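Local coordinates for protein TetR family transcriptional regulator (Mycobacterium smegmatis, PDB 5XS9) that probably regulates transcription of biotin-related genes as a dimeric, DNA-binding repressor of the TetR family, at residues Asp17-Ala22 with Met26-Arg31; Thr61-Thr66 with Ile108-Glu113; Asp91-Val96 with Gly142-Glu147; Ala118-Gly123 with Ala127-Ala132. All coordinates share one frame; numbering follows the deposited sequence.

The four contacts run from the DNA-binding domain to the far end of the regulatory domain. Interaction 1 is a small polar contact at the surface, between helix 5-19 and helix 26-33. Interaction 3 lies nearest the centre of the chain and is apolar, with an alanine set against a helix backbone. It touches interaction 1 directly, through Ile-21 N and Asp-91 OD2. Interaction 2 is mixed, with a salt bridge outside and an apolar touch inside. It shares helix 106-122 with interaction 4, a buried alanine and valine contact. Interactions 3 and 4 both use helix 129-155, about 24 Å apart between centres, and both reach the second subunit.

Interaction 1: Asp17-Ala22 with Met26-Arg31; sequences DDHGIA and MRRLAR
His-19 and Arg-28 alone carry this contact, at the protein surface. The arginine end lies over one face of the imidazole, with NH1 of Arg-28 4.0 Å above the ring plane and toward its rim. The other terminal nitrogen is nearer: NH2 of Arg-28 is 3.1 Å from NE2 of His-19 and 3.3 Å from CD2 of His-19. The two planes are 43° apart, so the groups neither stack flat nor meet at a right angle. The opposite face of the ring carries CB of Asp-18. Arg-28 reaches the histidine by a bend in mid-chain, with chi2 at 76°. Both segments belong to the three-helix DNA-binding domain of the TetR family, where helix 26-33 is probably the first helix of the helix-turn-helix. His-19 ends helix 5-19, and Gly-20 then leaves it with positive phi. The guanidinium has its strongest partner further along its own helix, a salt bridge from NE of Arg-28 to Glu-32. Thr-25 receives a hydrogen bond from the backbone N of Arg-28. On the other segment, Asp-18 pairs with Lys-14, and Asp-17 bonds to His-89 and Thr-90 ahead of helix 92-101.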
# COMPACT_ATOMS: atom_id res chain seq x y z
N ASP A 17 -13.66 -6.41 -11.76
CA ASP A 17 -14.45 -5.17 -11.82
C ASP A 17 -15.78 -5.30 -11.14
O ASP A 17 -16.12 -4.50 -10.30
CB ASP A 17 -14.59 -4.66 -13.29
CG ASP A 17 -13.25 -4.15 -13.84
OD1 ASP A 17 -12.48 -3.68 -12.99
OD2 ASP A 17 -12.93 -4.21 -15.05
N ASP A 18 -16.54 -6.32 -11.52
CA ASP A 18 -17.90 -6.53 -10.97
C ASP A 18 -17.95 -6.96 -9.51
O ASP A 18 -18.87 -6.59 -8.78
CB ASP A 18 -18.64 -7.58 -11.82
CG ASP A 18 -18.90 -7.11 -13.24
OD1 ASP A 18 -18.80 -5.92 -13.53
OD2 ASP A 18 -19.17 -7.96 -14.09
N HIS A 19 -16.98 -7.73 -9.06
CA HIS A 19 -17.14 -8.37 -7.76
C HIS A 19 -16.03 -8.20 -6.79
O HIS A 19 -16.19 -8.61 -5.66
CB HIS A 19 -17.37 -9.88 -7.97
CG HIS A 19 -18.61 -10.18 -8.75
ND1 HIS A 19 -19.86 -9.84 -8.30
CD2 HIS A 19 -18.78 -10.73 -9.97
CE1 HIS A 19 -20.76 -10.18 -9.20
NE2 HIS A 19 -20.12 -10.71 -10.23
N GLY A 20 -14.88 -7.65 -7.20
CA GLY A 20 -13.80 -7.44 -6.29
C GLY A 20 -12.77 -8.55 -6.29
O GLY A 20 -13.01 -9.66 -6.73
N ILE A 21 -11.62 -8.22 -5.75
CA ILE A 21 -10.48 -9.13 -5.80
C ILE A 21 -10.73 -10.44 -5.06
O ILE A 21 -10.27 -11.50 -5.52
CB ILE A 21 -9.21 -8.44 -5.30
CG1 ILE A 21 -7.97 -9.24 -5.69
CG2 ILE A 21 -9.31 -8.10 -3.79
CD1 ILE A 21 -6.66 -8.56 -5.33
N ALA A 22 -11.50 -10.40 -3.97
CA ALA A 22 -11.74 -11.65 -3.22
C ALA A 22 -12.51 -12.73 -4.05
O ALA A 22 -12.25 -13.91 -3.92
CB ALA A 22 -12.44 -11.34 -1.88
N MET A 26 -9.84 -19.07 -9.45
CA MET A 26 -9.83 -19.94 -10.59
C MET A 26 -11.18 -20.68 -10.73
O MET A 26 -11.71 -20.85 -11.85
CB MET A 26 -8.63 -20.90 -10.51
CG MET A 26 -7.26 -20.20 -10.65
SD MET A 26 -6.87 -19.82 -12.35
CE MET A 26 -6.27 -21.29 -13.16
N ARG A 27 -11.77 -21.11 -9.61
CA ARG A 27 -13.09 -21.79 -9.70
C ARG A 27 -14.17 -20.83 -10.17
O ARG A 27 -14.97 -21.19 -11.01
CB ARG A 27 -13.50 -22.49 -8.40
CG ARG A 27 -13.95 -21.56 -7.29
CD ARG A 27 -14.10 -22.26 -5.95
NE ARG A 27 -14.01 -21.30 -4.83
CZ ARG A 27 -12.88 -20.73 -4.40
NH1 ARG A 27 -11.69 -20.96 -4.98
NH2 ARG A 27 -12.93 -19.90 -3.37
N ARG A 28 -14.15 -19.57 -9.71
CA ARG A 28 -15.15 -18.60 -10.21
C ARG A 28 -14.96 -18.28 -11.70
O ARG A 28 -15.91 -18.15 -12.46
CB ARG A 28 -15.10 -17.30 -9.39
CG ARG A 28 -16.05 -16.21 -9.89
CD ARG A 28 -17.45 -16.55 -9.48
NE ARG A 28 -18.40 -15.60 -10.04
CZ ARG A 28 -18.97 -14.59 -9.37
NH1 ARG A 28 -18.70 -14.32 -8.08
NH2 ARG A 28 -19.85 -13.83 -10.02
N LEU A 29 -13.70 -18.15 -12.10
CA LEU A 29 -13.38 -17.83 -13.47
C LEU A 29 -13.90 -18.96 -14.37
O LEU A 29 -14.48 -18.68 -15.42
CB LEU A 29 -11.86 -17.71 -13.65
CG LEU A 29 -11.35 -17.27 -15.01
CD1 LEU A 29 -12.02 -15.97 -15.55
CD2 LEU A 29 -9.85 -17.17 -14.88
N ALA A 30 -13.66 -20.21 -13.98
CA ALA A 30 -14.15 -21.37 -14.77
C ALA A 30 -15.68 -21.37 -14.89
O ALA A 30 -16.22 -21.62 -15.96
CB ALA A 30 -13.67 -22.68 -14.22
N ARG A 31 -16.36 -21.06 -13.80
CA ARG A 31 -17.81 -20.94 -13.85
C ARG A 31 -18.27 -19.83 -14.83
O ARG A 31 -19.09 -20.11 -15.67
CB ARG A 31 -18.37 -20.75 -12.46
CG ARG A 31 -19.88 -20.61 -12.43
CD ARG A 31 -20.43 -20.94 -11.05
NE ARG A 31 -20.11 -20.01 -9.94
CZ ARG A 31 -20.55 -18.75 -9.82
NH1 ARG A 31 -21.27 -18.17 -10.79
NH2 ARG A 31 -20.24 -18.05 -8.72

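Interaction 2: Thr61-Thr66 with Ile108-Glu113; sequences TARTDT and ITEIVE
OE1 of Glu-110 accepts a hydrogen bond from NH1 of Arg-63, 2.8 Å long, and the pair forms a salt bridge. The carboxylate oxygen uses its syn lone pair, on the side of its other oxygen. It lies only 6° out of the guanidinium plane, and the two flat groups are nearly coplanar, 14° apart. The N-H...O angle is 147°, so the bond is moderately bent. OE2 of Glu-110 stands further from the same NH1, at 3.5 Å, and the bridge is therefore one-sided. Glu-110 is extended beyond CG, which carries its carboxylate across to the arginine. Arg-63 bends at chi2 and meets it edge on. Beside the ion pair, CD1 of Ile-111 touches CB of Ala-62 at 4.1 Å. Both of these residues are buried, and Ile-111 also packs on Ile-137 of helix 129-155. The contact joins the loop between helix 47-58 and helix 71-87, on the way out of the DNA-binding domain, to helix 106-122 of the regulatory domain. Gln-114 adds a hydrogen bond to the backbone O of Thr-64. Solvent near the exposed Arg-63 probably screens the ion pair, while the buried touch of Ala-62 and Ile-111 does not depend on charge.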
# COMPACT_ATOMS: atom_id res chain seq x y z
N THR A 61 -2.63 0.14 -20.40
CA THR A 61 -2.62 1.56 -20.70
C THR A 61 -1.58 2.39 -19.93
O THR A 61 -1.29 3.48 -20.36
CB THR A 61 -3.98 2.25 -20.46
OG1 THR A 61 -4.27 2.31 -19.03
CG2 THR A 61 -5.05 1.57 -21.27
N ALA A 62 -1.02 1.87 -18.83
CA ALA A 62 -0.12 2.62 -18.00
C ALA A 62 1.23 2.99 -18.65
O ALA A 62 1.87 3.92 -18.26
CB ALA A 62 0.15 1.87 -16.70
N ARG A 63 1.67 2.24 -19.63
CA ARG A 63 2.98 2.54 -20.20
C ARG A 63 2.85 3.70 -21.20
O ARG A 63 2.00 3.68 -22.04
CB ARG A 63 3.65 1.31 -20.75
CG ARG A 63 2.74 0.27 -21.38
CD ARG A 63 3.27 -1.13 -21.12
NE ARG A 63 2.67 -2.02 -22.09
CZ ARG A 63 3.17 -3.18 -22.49
NH1 ARG A 63 4.32 -3.66 -22.00
NH2 ARG A 63 2.50 -3.88 -23.40
N THR A 64 3.66 4.73 -21.08
CA THR A 64 3.65 5.80 -22.08
C THR A 64 5.07 6.13 -22.38
O THR A 64 5.95 5.95 -21.51
CB THR A 64 2.79 6.99 -21.62
OG1 THR A 64 2.69 7.95 -22.69
CG2 THR A 64 3.33 7.57 -20.29
N ASP A 65 5.33 6.58 -23.61
CA ASP A 65 6.68 6.95 -23.98
C ASP A 65 6.95 8.38 -23.48
O ASP A 65 6.27 9.34 -23.84
CB ASP A 65 6.84 6.85 -25.50
CG ASP A 65 8.28 7.19 -25.98
OD1 ASP A 65 9.26 7.33 -25.17
OD2 ASP A 65 8.41 7.30 -27.21
N THR A 66 7.90 8.52 -22.60
CA THR A 66 8.20 9.79 -21.97
C THR A 66 9.55 10.33 -22.45
O THR A 66 9.91 11.40 -22.00
CB THR A 66 8.23 9.67 -20.43
OG1 THR A 66 9.26 8.75 -20.05
CG2 THR A 66 6.86 9.25 -19.88
N ILE A 108 4.74 -3.84 -14.36
CA ILE A 108 5.24 -3.02 -13.25
C ILE A 108 6.79 -3.02 -13.24
O ILE A 108 7.40 -2.00 -12.99
CB ILE A 108 4.63 -3.48 -11.88
CG1 ILE A 108 4.85 -2.39 -10.84
CG2 ILE A 108 5.21 -4.80 -11.44
CD1 ILE A 108 3.92 -1.22 -11.08
N THR A 109 7.40 -4.15 -13.59
CA THR A 109 8.86 -4.28 -13.68
C THR A 109 9.38 -3.31 -14.78
O THR A 109 10.34 -2.57 -14.57
CB THR A 109 9.24 -5.73 -14.02
OG1 THR A 109 8.79 -6.55 -12.95
CG2 THR A 109 10.76 -5.91 -14.18
N GLU A 110 8.68 -3.27 -15.91
CA GLU A 110 9.01 -2.30 -16.93
C GLU A 110 8.88 -0.84 -16.41
O GLU A 110 9.67 0.00 -16.78
CB GLU A 110 8.13 -2.41 -18.18
CG GLU A 110 8.30 -3.69 -18.95
CD GLU A 110 7.26 -3.85 -20.07
OE1 GLU A 110 6.52 -2.88 -20.39
OE2 GLU A 110 7.20 -4.98 -20.62
N ILE A 111 7.85 -0.54 -15.64
CA ILE A 111 7.68 0.83 -15.18
C ILE A 111 8.80 1.24 -14.23
O ILE A 111 9.29 2.35 -14.30
CB ILE A 111 6.25 1.04 -14.58
CG1 ILE A 111 5.22 1.06 -15.75
CG2 ILE A 111 6.21 2.37 -13.80
CD1 ILE A 111 3.83 0.64 -15.29
N VAL A 112 9.19 0.33 -13.35
CA VAL A 112 10.28 0.56 -12.46
C VAL A 112 11.60 0.84 -13.20
O VAL A 112 12.30 1.79 -12.90
CB VAL A 112 10.47 -0.69 -11.56
CG1 VAL A 112 11.84 -0.75 -10.90
CG2 VAL A 112 9.38 -0.74 -10.53
N GLU A 113 11.88 0.07 -14.25
CA GLU A 113 13.06 0.32 -15.07
C GLU A 113 12.92 1.67 -15.73
O GLU A 113 13.87 2.47 -15.81
CB GLU A 113 13.25 -0.85 -16.09
CG GLU A 113 14.15 -0.52 -17.28
CD GLU A 113 15.66 -0.71 -17.05
OE1 GLU A 113 16.44 0.14 -17.55
OE2 GLU A 113 16.10 -1.71 -16.42

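Interaction 3: Asp91-Val96 with Gly142-Glu147; sequences DGAELV and GFTVDE
CB of Ala-93 presses against the backbone of helix 129-155 between Thr-144 and Val-145. It lies 3.6 Å from N of Val-145 and 3.7 Å from CG2 of Thr-144. CG2 of Val-145 closes in beside it, 3.8 Å from the same methyl. The alanine is small enough for the two backbones to come close. CA of Ala-93 and CA of Val-145 are 5.1 Å apart, and the local helix axes approach to 8.5 Å. The axes run at 139°, closer to antiparallel than to perpendicular. The first torsion of Thr-144, -50°, sends its methyl to the alanine, while its hydroxyl OG1 bonds to the backbone O of Val-140 in the turn before. The tight part is a methyl set on a peptide and two methyls, with no hydrogen bond between the segments.

Toward Glu-94 the contact is looser and less buried. CG2 of Val-145 lies 3.9 Å from N of Glu-94, but the nearest glutamate side-chain atom, CB of Glu-94, is 4.8 Å from CG2 of Val-145.

This packing belongs to the all-helical regulatory domain of TetR proteins. Helix 71-87 flanks it, with Leu-87 against Thr-144, and helix 47-58 packs on Leu-95 from the DNA-binding side. Phe-143 turns to another side of helix 129-155, where its ring meets Tyr-138 of the second subunit.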
# COMPACT_ATOMS: atom_id res chain seq x y z
N ASP A 91 -10.31 -2.73 -6.97
CA ASP A 91 -9.20 -3.34 -6.20
C ASP A 91 -7.89 -3.39 -7.03
O ASP A 91 -6.97 -4.13 -6.74
CB ASP A 91 -9.58 -4.66 -5.68
CG ASP A 91 -10.73 -4.59 -4.66
OD1 ASP A 91 -10.82 -3.67 -3.81
OD2 ASP A 91 -11.47 -5.53 -4.68
N GLY A 92 -7.80 -2.51 -8.01
CA GLY A 92 -6.66 -2.55 -8.96
C GLY A 92 -5.32 -2.25 -8.31
O GLY A 92 -4.34 -2.94 -8.59
N ALA A 93 -5.28 -1.25 -7.42
CA ALA A 93 -4.07 -0.95 -6.77
C ALA A 93 -3.63 -2.13 -5.89
O ALA A 93 -2.47 -2.44 -5.86
CB ALA A 93 -4.15 0.36 -5.99
N GLU A 94 -4.55 -2.75 -5.18
CA GLU A 94 -4.22 -3.91 -4.32
C GLU A 94 -3.72 -5.09 -5.14
O GLU A 94 -2.80 -5.80 -4.75
CB GLU A 94 -5.46 -4.37 -3.53
CG GLU A 94 -5.17 -5.47 -2.55
CD GLU A 94 -6.46 -6.02 -1.89
OE1 GLU A 94 -7.47 -5.29 -1.85
OE2 GLU A 94 -6.46 -7.19 -1.44
N LEU A 95 -4.36 -5.31 -6.27
CA LEU A 95 -4.03 -6.45 -7.12
C LEU A 95 -2.63 -6.22 -7.71
O LEU A 95 -1.80 -7.12 -7.69
CB LEU A 95 -5.09 -6.61 -8.22
CG LEU A 95 -5.05 -7.92 -9.05
CD1 LEU A 95 -6.40 -8.28 -9.59
CD2 LEU A 95 -4.08 -7.69 -10.18
N VAL A 96 -2.35 -5.01 -8.20
CA VAL A 96 -0.99 -4.68 -8.74
C VAL A 96 0.08 -4.71 -7.67
O VAL A 96 1.17 -5.26 -7.91
CB VAL A 96 -0.94 -3.42 -9.56
CG1 VAL A 96 0.46 -3.08 -9.95
CG2 VAL A 96 -1.86 -3.62 -10.79
N GLY A 142 0.95 2.79 -2.22
CA GLY A 142 0.36 3.10 -0.89
C GLY A 142 -0.73 4.17 -1.03
O GLY A 142 -1.83 4.07 -0.48
N PHE A 143 -0.42 5.19 -1.80
CA PHE A 143 -1.37 6.29 -2.03
C PHE A 143 -2.65 5.75 -2.62
O PHE A 143 -3.73 6.02 -2.12
CB PHE A 143 -0.79 7.35 -2.93
CG PHE A 143 -1.70 8.53 -3.18
CD1 PHE A 143 -1.53 9.70 -2.45
CD2 PHE A 143 -2.73 8.44 -4.07
CE1 PHE A 143 -2.32 10.80 -2.63
CE2 PHE A 143 -3.58 9.56 -4.27
CZ PHE A 143 -3.34 10.74 -3.58
N THR A 144 -2.51 4.96 -3.65
CA THR A 144 -3.65 4.53 -4.47
C THR A 144 -4.43 3.37 -3.83
O THR A 144 -5.65 3.38 -3.94
CB THR A 144 -3.23 4.18 -5.90
OG1 THR A 144 -2.43 5.26 -6.46
CG2 THR A 144 -4.44 3.99 -6.73
N VAL A 145 -3.79 2.45 -3.09
CA VAL A 145 -4.52 1.52 -2.28
C VAL A 145 -5.38 2.27 -1.28
O VAL A 145 -6.53 1.91 -1.06
CB VAL A 145 -3.56 0.51 -1.54
CG1 VAL A 145 -4.35 -0.32 -0.54
CG2 VAL A 145 -2.84 -0.41 -2.55
N ASP A 146 -4.84 3.28 -0.62
CA ASP A 146 -5.56 4.00 0.39
C ASP A 146 -6.75 4.76 -0.24
O ASP A 146 -7.89 4.68 0.24
CB ASP A 146 -4.62 4.97 1.06
CG ASP A 146 -5.29 5.83 2.15
OD1 ASP A 146 -5.40 5.39 3.27
OD2 ASP A 146 -5.69 6.96 1.87
N GLU A 147 -6.48 5.43 -1.36
CA GLU A 147 -7.52 6.21 -2.10
C GLU A 147 -8.70 5.34 -2.57
O GLU A 147 -9.87 5.63 -2.37
CB GLU A 147 -6.85 6.93 -3.26
CG GLU A 147 -7.78 7.71 -4.18
CD GLU A 147 -7.02 8.34 -5.34
OE1 GLU A 147 -6.00 7.79 -5.84
OE2 GLU A 147 -7.47 9.38 -5.77

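Interaction 4: Ala118-Gly123 with Ala127-Ala132; sequences AARAAG and ADVDAA
The guanidinium of Arg-120 has Val-129 over one face, through the methyl CG2, while CG1 of Val-129 is 4.1 Å from NH2 of Arg-120. The two side chains cross at about a right angle. NE of the same guanidinium makes a salt bridge to Asp-126, in the turn between the segments, which helps to hold the group beside the valine. The contact closes the short turn between two consecutive helices, 106-122 and 129-155, of the all-helical TetR regulatory domain.

The first helix ends in a Schellman motif. Gly-123 takes positive phi, and its N bonds back to O of Arg-120 and, weakly, to O of Ala-119. The chain then turns within a few residues and starts the second helix.

Nearer the backbone the contact is hydrocarbon and, at Ala-119, Val-129 and Ala-132, buried. CG2 of Val-129 packs on CB of Arg-120 at 3.9 Å and lies 4.4 Å from CB of Ala-119. With CG1 of Val-129 anti to the backbone N (chi1 151°), CG2 falls beside that N and faces Arg-120 and Ala-119. Leu-185 of helix 170-186 covers Ala-122 and Ala-132, and Trp-71 lies against Ala-121 and Ala-122. Phe-176 of the second subunit also packs on Ala-132, so this end of helix 129-155 lies at the dimer contact. One turn after Val-129, CB of Ala-132 meets CB of Ala-119, methyl to methyl at 3.9 Å.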
# COMPACT_ATOMS: atom_id res chain seq x y z
N ALA A 118 14.89 7.97 -15.18
CA ALA A 118 14.69 9.34 -14.77
C ALA A 118 15.56 9.56 -13.54
O ALA A 118 16.18 10.61 -13.38
CB ALA A 118 13.19 9.57 -14.44
N ALA A 119 15.61 8.60 -12.64
CA ALA A 119 16.44 8.77 -11.40
C ALA A 119 17.91 9.00 -11.77
O ALA A 119 18.60 9.82 -11.18
CB ALA A 119 16.30 7.58 -10.48
N ARG A 120 18.36 8.32 -12.79
CA ARG A 120 19.76 8.42 -13.23
C ARG A 120 20.05 9.81 -13.83
O ARG A 120 21.06 10.45 -13.49
CB ARG A 120 20.03 7.21 -14.16
CG ARG A 120 21.44 7.04 -14.61
CD ARG A 120 21.56 6.01 -15.75
NE ARG A 120 21.65 4.69 -15.15
CZ ARG A 120 20.68 3.77 -15.08
NH1 ARG A 120 19.47 3.95 -15.63
NH2 ARG A 120 20.93 2.63 -14.43
N ALA A 121 19.09 10.39 -14.57
CA ALA A 121 19.24 11.76 -15.03
C ALA A 121 19.28 12.76 -13.90
O ALA A 121 19.90 13.82 -13.98
CB ALA A 121 18.12 12.12 -16.05
N ALA A 122 18.52 12.46 -12.85
CA ALA A 122 18.49 13.32 -11.69
C ALA A 122 19.81 13.30 -10.90
O ALA A 122 20.09 14.22 -10.09
CB ALA A 122 17.36 12.87 -10.78
N GLY A 123 20.59 12.25 -11.09
CA GLY A 123 21.89 12.20 -10.43
C GLY A 123 22.04 11.07 -9.42
O GLY A 123 23.07 11.00 -8.81
N ALA A 127 24.06 2.50 -8.43
CA ALA A 127 23.84 1.48 -7.43
C ALA A 127 22.48 1.70 -6.69
O ALA A 127 21.95 0.78 -6.13
CB ALA A 127 24.97 1.45 -6.40
N ASP A 128 21.95 2.90 -6.73
CA ASP A 128 20.80 3.26 -5.98
C ASP A 128 19.59 3.54 -6.89
O ASP A 128 18.51 3.86 -6.39
CB ASP A 128 21.11 4.55 -5.21
CG ASP A 128 22.15 4.40 -4.10
OD1 ASP A 128 22.24 3.33 -3.45
OD2 ASP A 128 22.81 5.45 -3.83
N VAL A 129 19.74 3.44 -8.19
CA VAL A 129 18.65 3.77 -9.11
C VAL A 129 17.40 2.91 -8.88
O VAL A 129 16.29 3.43 -8.93
CB VAL A 129 19.18 3.70 -10.55
CG1 VAL A 129 18.13 3.34 -11.56
CG2 VAL A 129 19.89 5.04 -10.88
N ASP A 130 17.61 1.61 -8.66
CA ASP A 130 16.53 0.68 -8.44
C ASP A 130 15.78 0.98 -7.13
O ASP A 130 14.57 0.90 -7.16
CB ASP A 130 17.00 -0.80 -8.45
CG ASP A 130 17.28 -1.34 -9.87
OD1 ASP A 130 16.89 -0.71 -10.93
OD2 ASP A 130 17.90 -2.44 -9.92
N ALA A 131 16.48 1.26 -6.02
CA ALA A 131 15.88 1.69 -4.78
C ALA A 131 15.06 3.02 -4.97
O ALA A 131 14.00 3.16 -4.38
CB ALA A 131 16.89 1.82 -3.69
N ALA A 132 15.60 3.95 -5.76
CA ALA A 132 14.92 5.22 -6.07
C ALA A 132 13.63 4.98 -6.80
O ALA A 132 12.59 5.51 -6.41
CB ALA A 132 15.81 6.15 -6.84